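PDB 3WA8: CRISPR-associated protein, Cse2 family from Meiothermus ruber, which probably binds G-rich crRNA sequence and helps to stabilise the R-loop, as the CasB (Cse2) component of a type I-E CRISPR system. Local coordinates for residues Pro24-Arg29 against Glu40-Val45; Asp35-Glu40 against Tyr65-Gly70; Gly47-Ile52 against Trp60-Tyr65; Leu165-Leu170 against Gln180-Arg185. All blocks are in the same frame, centred on the assembly; numbering follows the deposited sequence.

Interaction 1 (Pro24-Arg29 against Glu40-Val45); sequences PADLAR and EVVPLV
Arg29 holds CG anti to its carbonyl carbon (chi1 -75°), and its chain bends further out, at chi3. Glu40 holds CG anti to its backbone N and turns CD aside at chi2 (90°). These turns bring the two charged groups together where two successive helices of the all-helical Cse2 fold are joined by a loop. Helix 24-32 meets the end of the loop that leads into helix 43-49. Arg29 NH1 lies 2.8 Å from Glu40 OE2 in a salt bridge. The oxygen sits over one face of the guanidinium, well out of its plane. The attraction is therefore between charges, with no N-H aimed at the oxygen. The guanidinium and carboxylate planes are 17° apart. Nearer the backbone the contact becomes apolar. Arg29 CB packs 3.5 Å from Val42 CG2, and the two side chains pass alongside each other, running opposite ways. Val42 holds the N-cap position of helix 43-49. Its side chain also touches Met30, as does that of Leu44. Asp26 brings its carboxylate to the same surface, but OD2 takes its hydrogen bond from Thr23 N. Across the contact Asp26 OD1 lies 3.8 Å from Val42 CG1, and Asp26 OD2 lies 3.9 Å from Leu44 CD2.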
loop_
_atom_site.group_PDB
_atom_site.type_symbol
_atom_site.label_atom_id
_atom_site.label_comp_id
_atom_site.label_asym_id
_atom_site.label_seq_id
_atom_site.Cartn_x
_atom_site.Cartn_y
_atom_site.Cartn_z
ATOM N N PRO A 24 -19.488 -8.294 -3.078
ATOM C CA PRO A 24 -19.118 -7.686 -4.351
ATOM C C PRO A 24 -19.579 -6.247 -4.444
ATOM O O PRO A 24 -18.841 -5.419 -4.963
ATOM C CB PRO A 24 -19.796 -8.574 -5.378
ATOM C CG PRO A 24 -19.937 -9.861 -4.678
ATOM C CD PRO A 24 -20.311 -9.494 -3.286
ATOM N N ALA A 25 -20.756 -5.942 -3.899
ATOM C CA ALA A 25 -21.186 -4.541 -3.762
ATOM C C ALA A 25 -20.176 -3.696 -2.987
ATOM O O ALA A 25 -19.843 -2.606 -3.444
ATOM C CB ALA A 25 -22.543 -4.426 -3.142
ATOM N N ASP A 26 -19.684 -4.174 -1.844
ATOM C CA ASP A 26 -18.698 -3.397 -1.099
ATOM C C ASP A 26 -17.519 -3.079 -1.988
ATOM O O ASP A 26 -17.041 -1.919 -2.013
ATOM C CB ASP A 26 -18.179 -4.142 0.110
ATOM C CG ASP A 26 -19.264 -4.457 1.103
ATOM O OD1 ASP A 26 -20.056 -3.517 1.388
ATOM O OD2 ASP A 26 -19.317 -5.623 1.603
ATOM N N LEU A 27 -17.052 -4.085 -2.742
ATOM C CA LEU A 27 -15.830 -3.904 -3.538
ATOM C C LEU A 27 -16.061 -2.838 -4.617
ATOM O O LEU A 27 -15.178 -1.991 -4.884
ATOM C CB LEU A 27 -15.361 -5.234 -4.112
ATOM C CG LEU A 27 -15.152 -6.318 -3.062
ATOM C CD1 LEU A 27 -15.128 -7.682 -3.690
ATOM C CD2 LEU A 27 -13.874 -6.074 -2.295
ATOM N N ALA A 28 -17.272 -2.846 -5.184
ATOM C CA ALA A 28 -17.639 -1.872 -6.189
ATOM C C ALA A 28 -17.530 -0.470 -5.606
ATOM O O ALA A 28 -16.896 0.383 -6.219
ATOM C CB ALA A 28 -19.025 -2.143 -6.744
ATOM N N ARG A 29 -18.105 -0.259 -4.416
ATOM C CA ARG A 29 -18.016 1.020 -3.729
ATOM C C ARG A 29 -16.570 1.407 -3.407
ATOM O O ARG A 29 -16.124 2.528 -3.756
ATOM C CB ARG A 29 -18.788 0.989 -2.453
ATOM C CG ARG A 29 -20.260 1.069 -2.641
ATOM C CD ARG A 29 -20.955 1.482 -1.333
ATOM N NE ARG A 29 -22.012 2.360 -1.741
ATOM C CZ ARG A 29 -21.938 3.677 -1.737
ATOM N NH1 ARG A 29 -20.880 4.306 -1.251
ATOM N NH2 ARG A 29 -22.953 4.369 -2.199
ATOM N N GLU A 40 -16.808 8.234 -0.670
ATOM C CA GLU A 40 -17.775 7.224 -1.079
ATOM C C GLU A 40 -17.899 6.231 0.074
ATOM O O GLU A 40 -17.024 5.395 0.301
ATOM C CB GLU A 40 -17.287 6.506 -2.337
ATOM C CG GLU A 40 -18.036 5.265 -2.696
ATOM C CD GLU A 40 -19.186 5.566 -3.600
ATOM O OE1 GLU A 40 -19.300 6.727 -4.027
ATOM O OE2 GLU A 40 -19.991 4.655 -3.888
ATOM N N VAL A 41 -18.979 6.334 0.818
ATOM C CA VAL A 41 -19.043 5.691 2.106
ATOM C C VAL A 41 -19.341 4.203 1.985
ATOM O O VAL A 41 -20.235 3.812 1.231
ATOM C CB VAL A 41 -20.105 6.400 2.912
ATOM C CG1 VAL A 41 -20.357 5.703 4.202
ATOM C CG2 VAL A 41 -19.667 7.828 3.118
ATOM N N VAL A 42 -18.598 3.375 2.722
ATOM C CA VAL A 42 -18.855 1.926 2.750
ATOM C C VAL A 42 -19.081 1.408 4.182
ATOM O O VAL A 42 -18.127 1.379 4.994
ATOM C CB VAL A 42 -17.684 1.122 2.117
ATOM C CG1 VAL A 42 -18.002 -0.356 2.155
ATOM C CG2 VAL A 42 -17.396 1.563 0.698
ATOM N N PRO A 43 -20.314 0.957 4.502
ATOM C CA PRO A 43 -20.661 0.633 5.902
ATOM C C PRO A 43 -19.614 -0.257 6.521
ATOM O O PRO A 43 -19.130 0.032 7.604
ATOM C CB PRO A 43 -21.980 -0.114 5.784
ATOM C CG PRO A 43 -22.604 0.429 4.576
ATOM C CD PRO A 43 -21.444 0.702 3.599
ATOM N N LEU A 44 -19.237 -1.309 5.810
ATOM C CA LEU A 44 -18.129 -2.163 6.223
ATOM C C LEU A 44 -16.921 -1.410 6.823
ATOM O O LEU A 44 -16.486 -1.680 7.962
ATOM C CB LEU A 44 -17.657 -2.990 5.029
ATOM C CG LEU A 44 -16.919 -4.269 5.426
ATOM C CD1 LEU A 44 -17.792 -5.136 6.374
ATOM C CD2 LEU A 44 -16.499 -5.052 4.197
ATOM N N VAL A 45 -16.391 -0.468 6.050
ATOM C CA VAL A 45 -15.221 0.307 6.454
ATOM C C VAL A 45 -15.567 1.235 7.591
ATOM O O VAL A 45 -14.867 1.248 8.607
ATOM C CB VAL A 45 -14.702 1.117 5.283
ATOM C CG1 VAL A 45 -13.672 2.121 5.743
ATOM C CG2 VAL A 45 -14.160 0.161 4.202
#

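Interaction 2 (Asp35-Glu40 against Tyr65-Gly70); sequences DAPGAE and YYLVAG
Tyr66 sets its ring against the backbone of Gly38, while Pro37 and Leu67 lie side by side and point the same way. Gly38 CA is 3.3 Å from Tyr66 CD1. Across the ring, Tyr66 CE2 comes within 3.7 Å of Glu40 O. The Glu40 side chain turns away from this contact, toward Arg29. Pro37 meets the helix with two ring atoms. Its CB lies 3.9 Å from Tyr66 CB, and its CG lies 4.0 Å from Leu67 CD1. Leu67 holds CG anti to its backbone N (chi1 -176°), and CD1 branches from there to the proline. The contact lays the loop between helices 24-32 and 43-49 against helix 59-72, within the all-helical Cse2 fold. The loop turns at Gly38, which has a positive phi of 96°. A CB there would press on Pro37 O. Ala39 N donates to Ala36 O and closes a type II beta turn with Pro37 and Gly38 at its corners. The Tyr66 hydroxyl is hydrogen-bonded to Val42 N and to Glu46 OE2. An alanine in place of Tyr66 would probably open a gap beside Gly38 and leave Val42 N and Glu46 without their hydroxyl partner. Leu67 also touches Pro142 and Leu145 of helix 141-154.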
loop_
_atom_site.group_PDB
_atom_site.type_symbol
_atom_site.label_atom_id
_atom_site.label_comp_id
_atom_site.label_asym_id
_atom_site.label_seq_id
_atom_site.Cartn_x
_atom_site.Cartn_y
_atom_site.Cartn_z
ATOM N N ASP A 35 -11.029 7.891 -6.352
ATOM C CA ASP A 35 -10.647 9.254 -6.701
ATOM C C ASP A 35 -10.796 10.229 -5.506
ATOM O O ASP A 35 -10.234 11.328 -5.519
ATOM C CB ASP A 35 -11.465 9.790 -7.898
ATOM C CG ASP A 35 -11.639 8.762 -9.029
ATOM O OD1 ASP A 35 -11.008 8.973 -10.094
ATOM O OD2 ASP A 35 -12.413 7.760 -8.860
ATOM N N ALA A 36 -11.597 9.861 -4.507
ATOM C CA ALA A 36 -11.835 10.726 -3.361
ATOM C C ALA A 36 -12.117 9.788 -2.202
ATOM O O ALA A 36 -13.274 9.660 -1.749
ATOM C CB ALA A 36 -13.004 11.639 -3.622
ATOM N N PRO A 37 -11.073 9.093 -1.728
ATOM C CA PRO A 37 -11.210 8.039 -0.704
ATOM C C PRO A 37 -11.895 8.589 0.526
ATOM O O PRO A 37 -11.522 9.666 0.996
ATOM C CB PRO A 37 -9.773 7.686 -0.345
ATOM C CG PRO A 37 -8.931 8.249 -1.437
ATOM C CD PRO A 37 -9.678 9.322 -2.140
ATOM N N GLY A 38 -12.887 7.868 1.039
ATOM C CA GLY A 38 -13.662 8.350 2.172
ATOM C C GLY A 38 -14.936 9.021 1.737
ATOM O O GLY A 38 -15.936 8.984 2.443
ATOM N N ALA A 39 -14.923 9.633 0.560
ATOM C CA ALA A 39 -16.092 10.403 0.121
ATOM C C ALA A 39 -17.170 9.458 -0.351
ATOM O O ALA A 39 -18.305 9.828 -0.431
ATOM C CB ALA A 39 -15.723 11.398 -0.959
ATOM N N GLU A 40 -16.808 8.234 -0.670
ATOM C CA GLU A 40 -17.775 7.224 -1.079
ATOM C C GLU A 40 -17.899 6.231 0.074
ATOM O O GLU A 40 -17.024 5.395 0.301
ATOM C CB GLU A 40 -17.287 6.506 -2.337
ATOM C CG GLU A 40 -18.036 5.265 -2.696
ATOM C CD GLU A 40 -19.186 5.566 -3.600
ATOM O OE1 GLU A 40 -19.300 6.727 -4.027
ATOM O OE2 GLU A 40 -19.991 4.655 -3.888
ATOM N N TYR A 65 -7.222 4.416 5.193
ATOM C CA TYR A 65 -8.091 3.225 5.183
ATOM C C TYR A 65 -8.848 3.025 3.888
ATOM O O TYR A 65 -8.809 1.945 3.286
ATOM C CB TYR A 65 -9.089 3.257 6.327
ATOM C CG TYR A 65 -8.515 2.697 7.598
ATOM C CD1 TYR A 65 -7.660 3.459 8.370
ATOM C CD2 TYR A 65 -8.797 1.398 8.013
ATOM C CE1 TYR A 65 -7.105 2.969 9.498
ATOM C CE2 TYR A 65 -8.233 0.875 9.192
ATOM C CZ TYR A 65 -7.382 1.681 9.922
ATOM O OH TYR A 65 -6.792 1.262 11.106
ATOM N N TYR A 66 -9.548 4.057 3.458
ATOM C CA TYR A 66 -10.388 3.929 2.285
ATOM C C TYR A 66 -9.563 3.705 1.048
ATOM O O TYR A 66 -9.907 2.872 0.216
ATOM C CB TYR A 66 -11.303 5.142 2.121
ATOM C CG TYR A 66 -12.651 4.949 2.749
ATOM C CD1 TYR A 66 -13.016 5.646 3.907
ATOM C CD2 TYR A 66 -13.560 4.039 2.214
ATOM C CE1 TYR A 66 -14.265 5.480 4.479
ATOM C CE2 TYR A 66 -14.807 3.861 2.781
ATOM C CZ TYR A 66 -15.145 4.586 3.916
ATOM O OH TYR A 66 -16.377 4.390 4.473
ATOM N N LEU A 67 -8.469 4.447 0.921
ATOM C CA LEU A 67 -7.550 4.254 -0.187
ATOM C C LEU A 67 -7.046 2.808 -0.182
ATOM O O LEU A 67 -7.009 2.170 -1.223
ATOM C CB LEU A 67 -6.371 5.208 -0.071
ATOM C CG LEU A 67 -5.342 5.227 -1.193
ATOM C CD1 LEU A 67 -5.967 5.706 -2.460
ATOM C CD2 LEU A 67 -4.214 6.156 -0.823
ATOM N N VAL A 68 -6.667 2.268 0.966
ATOM C CA VAL A 68 -6.115 0.925 0.906
ATOM C C VAL A 68 -7.227 -0.039 0.519
ATOM O O VAL A 68 -7.009 -0.992 -0.262
ATOM C CB VAL A 68 -5.364 0.473 2.196
ATOM C CG1 VAL A 68 -5.112 -0.999 2.168
ATOM C CG2 VAL A 68 -4.038 1.173 2.302
ATOM N N ALA A 69 -8.426 0.226 1.030
ATOM C CA ALA A 69 -9.552 -0.595 0.669
ATOM C C ALA A 69 -9.711 -0.602 -0.860
ATOM O O ALA A 69 -9.759 -1.675 -1.500
ATOM C CB ALA A 69 -10.773 -0.084 1.334
ATOM N N GLY A 70 -9.736 0.589 -1.456
ATOM C CA GLY A 70 -9.946 0.699 -2.895
ATOM C C GLY A 70 -8.877 -0.022 -3.679
ATOM O O GLY A 70 -9.185 -0.756 -4.632
#

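Interaction 3 (Gly47-Ile52 against Trp60-Tyr65); sequences GFLGRI and WERICY. With HG (mercury (II) ion), chain C.
Leu49 lays its CD2 methyl over one face of the Tyr65 ring. This is the closely packed part of the contact. Leu49 CD2 is 3.7 Å from the ring centroid and 20° off the ring normal, a CH-pi contact. The methyl is offset toward the rim, with Tyr65 CG its nearest ring atom at 3.5 Å. Phe48 holds CG anti to its backbone N (chi1 -170°) and crosses Tyr65 at about a right angle. Phe48 CE2 and Tyr65 CE2 are 3.8 Å apart. Both rings also meet Phe14 edge-to-face. The margins are looser. Ile52 CD1 reaches the Tyr65 hydroxyl tip to tip, 4.1 Å from OH. On the partly exposed side, Arg62 NH2 is 4.4 Å from Leu49 CD1, and its salt bridge is with Glu46. An alanine in place of Tyr65 would probably leave a gap beside Leu49 and Phe48 and take from Phe14 one of its ring partners. Away from helix 43-49, Cys64 SG binds a mercury ion at 2.8 Å and sits over one face of the Trp60 ring. The mercury is probably a heavy-atom additive and not a natural cofactor. The contact joins two successive helices, 43-49 and 59-72, of the all-helical Cse2 fold, by leucine-on-aromatic packing.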
loop_
_atom_site.group_PDB
_atom_site.type_symbol
_atom_site.label_atom_id
_atom_site.label_comp_id
_atom_site.label_asym_id
_atom_site.label_seq_id
_atom_site.Cartn_x
_atom_site.Cartn_y
_atom_site.Cartn_z
ATOM N N GLY A 47 -17.881 0.956 9.745
ATOM C CA GLY A 47 -18.003 0.109 10.896
ATOM C C GLY A 47 -16.668 -0.063 11.577
ATOM O O GLY A 47 -16.560 0.076 12.806
ATOM N N PHE A 48 -15.641 -0.359 10.784
ATOM C CA PHE A 48 -14.344 -0.675 11.361
ATOM C C PHE A 48 -13.748 0.581 11.963
ATOM O O PHE A 48 -13.274 0.557 13.103
ATOM C CB PHE A 48 -13.431 -1.303 10.323
ATOM C CG PHE A 48 -12.170 -1.859 10.886
ATOM C CD1 PHE A 48 -12.082 -3.202 11.230
ATOM C CD2 PHE A 48 -11.054 -1.050 11.061
ATOM C CE1 PHE A 48 -10.910 -3.736 11.755
ATOM C CE2 PHE A 48 -9.866 -1.576 11.597
ATOM C CZ PHE A 48 -9.800 -2.923 11.941
ATOM N N LEU A 49 -13.817 1.688 11.224
ATOM C CA LEU A 49 -13.302 2.970 11.727
ATOM C C LEU A 49 -14.079 3.451 12.941
ATOM O O LEU A 49 -13.515 4.063 13.834
ATOM C CB LEU A 49 -13.339 4.054 10.656
ATOM C CG LEU A 49 -12.595 3.847 9.340
ATOM C CD1 LEU A 49 -13.071 4.821 8.307
ATOM C CD2 LEU A 49 -11.116 4.008 9.569
ATOM N N GLY A 50 -15.375 3.174 12.962
ATOM C CA GLY A 50 -16.230 3.591 14.057
ATOM C C GLY A 50 -16.001 2.802 15.332
ATOM O O GLY A 50 -16.603 3.091 16.365
ATOM N N ARG A 51 -15.133 1.802 15.265
ATOM C CA ARG A 51 -14.842 0.993 16.433
ATOM C C ARG A 51 -13.488 1.316 17.063
ATOM O O ARG A 51 -13.035 0.624 17.974
ATOM C CB ARG A 51 -15.002 -0.500 16.118
ATOM C CG ARG A 51 -16.468 -0.984 16.188
ATOM C CD ARG A 51 -16.604 -2.506 16.063
ATOM N NE ARG A 51 -15.996 -3.018 14.824
ATOM C CZ ARG A 51 -16.625 -3.112 13.651
ATOM N NH1 ARG A 51 -17.899 -2.737 13.528
ATOM N NH2 ARG A 51 -15.983 -3.588 12.589
ATOM N N ILE A 52 -12.863 2.397 16.605
ATOM C CA ILE A 52 -11.582 2.847 17.174
ATOM C C ILE A 52 -11.470 4.365 17.313
ATOM O O ILE A 52 -11.270 4.863 18.417
ATOM C CB ILE A 52 -10.343 2.304 16.384
ATOM C CG1 ILE A 52 -10.669 2.117 14.895
ATOM C CG2 ILE A 52 -9.830 1.002 17.023
ATOM C CD1 ILE A 52 -9.470 2.230 13.992
ATOM N N TRP A 60 -6.866 12.123 7.754
ATOM C CA TRP A 60 -5.824 11.282 7.173
ATOM C C TRP A 60 -6.127 9.799 7.308
ATOM O O TRP A 60 -6.131 9.063 6.325
ATOM C CB TRP A 60 -4.471 11.594 7.799
ATOM C CG TRP A 60 -3.333 11.003 7.065
ATOM C CD1 TRP A 60 -2.323 10.255 7.589
ATOM C CD2 TRP A 60 -3.083 11.087 5.656
ATOM N NE1 TRP A 60 -1.448 9.869 6.594
ATOM C CE2 TRP A 60 -1.889 10.372 5.400
ATOM C CE3 TRP A 60 -3.750 11.699 4.586
ATOM C CZ2 TRP A 60 -1.343 10.265 4.128
ATOM C CZ3 TRP A 60 -3.218 11.583 3.326
ATOM C CH2 TRP A 60 -2.012 10.886 3.105
ATOM N N GLU A 61 -6.399 9.375 8.532
ATOM C CA GLU A 61 -6.705 7.991 8.787
ATOM C C GLU A 61 -7.768 7.542 7.805
ATOM O O GLU A 61 -7.566 6.584 7.072
ATOM C CB GLU A 61 -7.156 7.804 10.233
ATOM C CG GLU A 61 -7.330 6.343 10.621
ATOM C CD GLU A 61 -7.161 6.077 12.132
ATOM O OE1 GLU A 61 -8.084 6.422 12.926
ATOM O OE2 GLU A 61 -6.103 5.490 12.509
ATOM N N ARG A 62 -8.876 8.274 7.759
ATOM C CA ARG A 62 -9.998 7.907 6.900
ATOM C C ARG A 62 -9.567 7.814 5.424
ATOM O O ARG A 62 -9.922 6.853 4.711
ATOM C CB ARG A 62 -11.188 8.845 7.154
ATOM C CG ARG A 62 -12.034 9.277 5.950
ATOM C CD ARG A 62 -13.237 10.160 6.393
ATOM N NE ARG A 62 -14.189 9.354 7.137
ATOM C CZ ARG A 62 -15.258 8.758 6.615
ATOM N NH1 ARG A 62 -15.575 8.912 5.337
ATOM N NH2 ARG A 62 -16.029 8.015 7.401
ATOM N N ILE A 63 -8.768 8.778 4.974
ATOM C CA ILE A 63 -8.268 8.693 3.622
ATOM C C ILE A 63 -7.418 7.409 3.463
ATOM O O ILE A 63 -7.583 6.656 2.508
ATOM C CB ILE A 63 -7.506 9.949 3.233
ATOM C CG1 ILE A 63 -8.484 11.090 3.049
ATOM C CG2 ILE A 63 -6.740 9.761 1.929
ATOM C CD1 ILE A 63 -7.865 12.481 3.281
ATOM N N CYS A 64 -6.539 7.131 4.409
ATOM C CA CYS A 64 -5.634 6.023 4.230
ATOM C C CYS A 64 -6.398 4.699 4.172
ATOM O O CYS A 64 -6.290 3.972 3.163
ATOM C CB CYS A 64 -4.512 6.071 5.269
ATOM S SG CYS A 64 -3.478 7.625 5.131
ATOM N N TYR A 65 -7.222 4.416 5.193
ATOM C CA TYR A 65 -8.091 3.225 5.183
ATOM C C TYR A 65 -8.848 3.025 3.888
ATOM O O TYR A 65 -8.809 1.945 3.286
ATOM C CB TYR A 65 -9.089 3.257 6.327
ATOM C CG TYR A 65 -8.515 2.697 7.598
ATOM C CD1 TYR A 65 -7.660 3.459 8.370
ATOM C CD2 TYR A 65 -8.797 1.398 8.013
ATOM C CE1 TYR A 65 -7.105 2.969 9.498
ATOM C CE2 TYR A 65 -8.233 0.875 9.192
ATOM C CZ TYR A 65 -7.382 1.681 9.922
ATOM O OH TYR A 65 -6.792 1.262 11.106
HETATM HG HG HG C . -3.129 7.957 2.404
#

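Interaction 4 (Leu165-Leu170 against Gln180-Arg185); sequences LLRDLL and QQKWAR
Asp168 of helix 162-170 reaches across to Lys182 and Trp183 of helix 178-197. The two helices follow each other in the all-helical Cse2 fold, and their segments run at 133° to one another. Asp168 CB packs 3.9 Å from Trp183 CZ2. CG stands anti to the Asp168 carbonyl carbon, and the carboxylate branches from it to two partners. OD1 meets Lys182 NZ tip to tip in a salt bridge, modelled so short that its exact length is doubtful. OD2 accepts a hydrogen bond from Trp183 NE1 at 2.9 Å, nearly straight at 176°. OD2 lies in the plane of the indole, but the N-H comes from 61° above the carboxylate plane. Arg167 joins the network through a long salt bridge, with its NE 3.6 Å from Asp168 OD1. Its NH2 also lies close to Lys182 NZ. These like charges would repel, and the nearby Asp168 carboxylate probably offsets this in part. Trp183 meets Trp172 edge-to-face and touches Leu133 and Leu134 of helix 124-135. The side chain of Leu165 crosses that of Trp183 at about a right angle, with Leu165 CD1 3.9 Å from Trp183 CH2.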
loop_
_atom_site.group_PDB
_atom_site.type_symbol
_atom_site.label_atom_id
_atom_site.label_comp_id
_atom_site.label_asym_id
_atom_site.label_seq_id
_atom_site.Cartn_x
_atom_site.Cartn_y
_atom_site.Cartn_z
ATOM N N LEU A 165 1.307 -1.573 4.111
ATOM C CA LEU A 165 1.062 -0.368 3.329
ATOM C C LEU A 165 0.221 0.633 4.141
ATOM O O LEU A 165 0.590 1.825 4.295
ATOM C CB LEU A 165 0.409 -0.677 1.986
ATOM C CG LEU A 165 0.297 0.540 1.043
ATOM C CD1 LEU A 165 1.667 1.043 0.624
ATOM C CD2 LEU A 165 -0.518 0.223 -0.218
ATOM N N LEU A 166 -0.878 0.144 4.714
ATOM C CA LEU A 166 -1.754 1.018 5.482
ATOM C C LEU A 166 -1.031 1.653 6.672
ATOM O O LEU A 166 -1.100 2.870 6.855
ATOM C CB LEU A 166 -3.024 0.279 5.908
ATOM C CG LEU A 166 -3.956 1.023 6.851
ATOM C CD1 LEU A 166 -4.481 2.321 6.216
ATOM C CD2 LEU A 166 -5.062 0.095 7.268
ATOM N N ARG A 167 -0.337 0.830 7.454
ATOM C CA ARG A 167 0.461 1.324 8.575
ATOM C C ARG A 167 1.421 2.424 8.097
ATOM O O ARG A 167 1.583 3.459 8.757
ATOM C CB ARG A 167 1.218 0.163 9.245
ATOM C CG ARG A 167 2.313 0.541 10.282
ATOM C CD ARG A 167 3.460 -0.532 10.374
ATOM N NE ARG A 167 4.792 0.067 10.136
ATOM C CZ ARG A 167 5.808 0.118 11.025
ATOM N NH1 ARG A 167 5.700 -0.428 12.241
ATOM N NH2 ARG A 167 6.967 0.710 10.696
ATOM N N ASP A 168 2.029 2.202 6.930
ATOM C CA ASP A 168 3.020 3.125 6.400
ATOM C C ASP A 168 2.369 4.416 5.945
ATOM O O ASP A 168 2.809 5.503 6.345
ATOM C CB ASP A 168 3.839 2.482 5.284
ATOM C CG ASP A 168 4.990 1.634 5.813
ATOM O OD1 ASP A 168 5.355 1.766 7.003
ATOM O OD2 ASP A 168 5.528 0.812 5.040
ATOM N N LEU A 169 1.308 4.311 5.149
ATOM C CA LEU A 169 0.545 5.497 4.810
ATOM C C LEU A 169 0.093 6.253 6.048
ATOM O O LEU A 169 0.152 7.475 6.063
ATOM C CB LEU A 169 -0.649 5.160 3.951
ATOM C CG LEU A 169 -0.294 4.577 2.588
ATOM C CD1 LEU A 169 -1.571 4.267 1.824
ATOM C CD2 LEU A 169 0.584 5.541 1.796
ATOM N N LEU A 170 -0.325 5.563 7.109
ATOM C CA LEU A 170 -0.824 6.294 8.255
ATOM C C LEU A 170 0.246 7.184 8.825
ATOM O O LEU A 170 -0.062 8.198 9.426
ATOM C CB LEU A 170 -1.387 5.370 9.319
ATOM C CG LEU A 170 -2.771 4.774 9.020
ATOM C CD1 LEU A 170 -2.938 3.431 9.725
ATOM C CD2 LEU A 170 -3.944 5.722 9.323
ATOM N N GLN A 180 9.343 7.402 4.566
ATOM C CA GLN A 180 9.960 7.693 3.298
ATOM C C GLN A 180 11.403 7.263 3.379
ATOM O O GLN A 180 11.914 6.631 2.451
ATOM C CB GLN A 180 9.821 9.165 2.957
ATOM C CG GLN A 180 8.359 9.604 2.730
ATOM C CD GLN A 180 7.668 10.155 3.977
ATOM O OE1 GLN A 180 8.084 9.916 5.130
ATOM N NE2 GLN A 180 6.597 10.895 3.747
ATOM N N GLN A 181 12.049 7.547 4.504
ATOM C CA GLN A 181 13.379 7.004 4.738
ATOM C C GLN A 181 13.341 5.495 4.556
ATOM O O GLN A 181 14.212 4.924 3.884
ATOM C CB GLN A 181 13.861 7.275 6.154
ATOM C CG GLN A 181 14.207 8.667 6.434
ATOM C CD GLN A 181 14.731 8.836 7.820
ATOM O OE1 GLN A 181 15.708 8.209 8.217
ATOM N NE2 GLN A 181 14.101 9.707 8.566
ATOM N N LYS A 182 12.336 4.859 5.168
ATOM C CA LYS A 182 12.305 3.408 5.298
ATOM C C LYS A 182 12.153 2.815 3.923
ATOM O O LYS A 182 12.871 1.890 3.555
ATOM C CB LYS A 182 11.130 2.977 6.170
ATOM C CG LYS A 182 11.203 1.537 6.686
ATOM C CD LYS A 182 9.814 0.946 6.890
ATOM C CE LYS A 182 8.998 1.630 8.008
ATOM N NZ LYS A 182 7.538 1.318 7.899
ATOM N N TRP A 183 11.219 3.370 3.158
ATOM C CA TRP A 183 10.996 2.913 1.811
ATOM C C TRP A 183 12.257 3.039 0.985
ATOM O O TRP A 183 12.652 2.085 0.328
ATOM C CB TRP A 183 9.864 3.693 1.182
ATOM C CG TRP A 183 8.544 3.248 1.669
ATOM C CD1 TRP A 183 8.283 2.512 2.793
ATOM C CD2 TRP A 183 7.281 3.530 1.080
ATOM N NE1 TRP A 183 6.937 2.308 2.934
ATOM C CE2 TRP A 183 6.292 2.931 1.906
ATOM C CE3 TRP A 183 6.878 4.247 -0.052
ATOM C CZ2 TRP A 183 4.935 3.014 1.629
ATOM C CZ3 TRP A 183 5.514 4.331 -0.335
ATOM C CH2 TRP A 183 4.559 3.710 0.506
ATOM N N ALA A 184 12.908 4.196 1.046
ATOM C CA ALA A 184 14.064 4.436 0.217
ATOM C C ALA A 184 15.129 3.376 0.478
ATOM O O ALA A 184 15.790 2.865 -0.453
ATOM C CB ALA A 184 14.620 5.823 0.477
ATOM N N ARG A 185 15.286 3.032 1.751
ATOM C CA ARG A 185 16.338 2.112 2.139
ATOM C C ARG A 185 15.976 0.749 1.652
ATOM O O ARG A 185 16.844 0.015 1.230
ATOM C CB ARG A 185 16.573 2.100 3.646
ATOM C CG ARG A 185 16.947 3.445 4.190
ATOM C CD ARG A 185 17.309 3.380 5.626
ATOM N NE ARG A 185 17.503 4.740 6.065
ATOM C CZ ARG A 185 18.264 5.106 7.079
ATOM N NH1 ARG A 185 18.906 4.195 7.801
ATOM N NH2 ARG A 185 18.385 6.397 7.359
#

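In the fold
From the N terminus, interaction 1 closes the first loop, bringing helix 24-32 to the start of helix 43-49. Interaction 2 opens inside that loop, at 35-40, and closes on helix 59-72, so the two cross. They share Glu40. Interaction 3 is nested inside the loop closed by interaction 2. It joins helix 43-49 to helix 59-72, and the two contacts share Tyr65. Interaction 4 follows in series, near the C-terminal end, and ties helix 162-170 to helix 178-197. It lies across the chain's centre from interaction 1, about 26 Å between centres. Helix 59-72 links the earlier contacts to interaction 4: Trp60 NE1 is hydrogen-bonded to Leu169 O, and Val68 packs on Leu166.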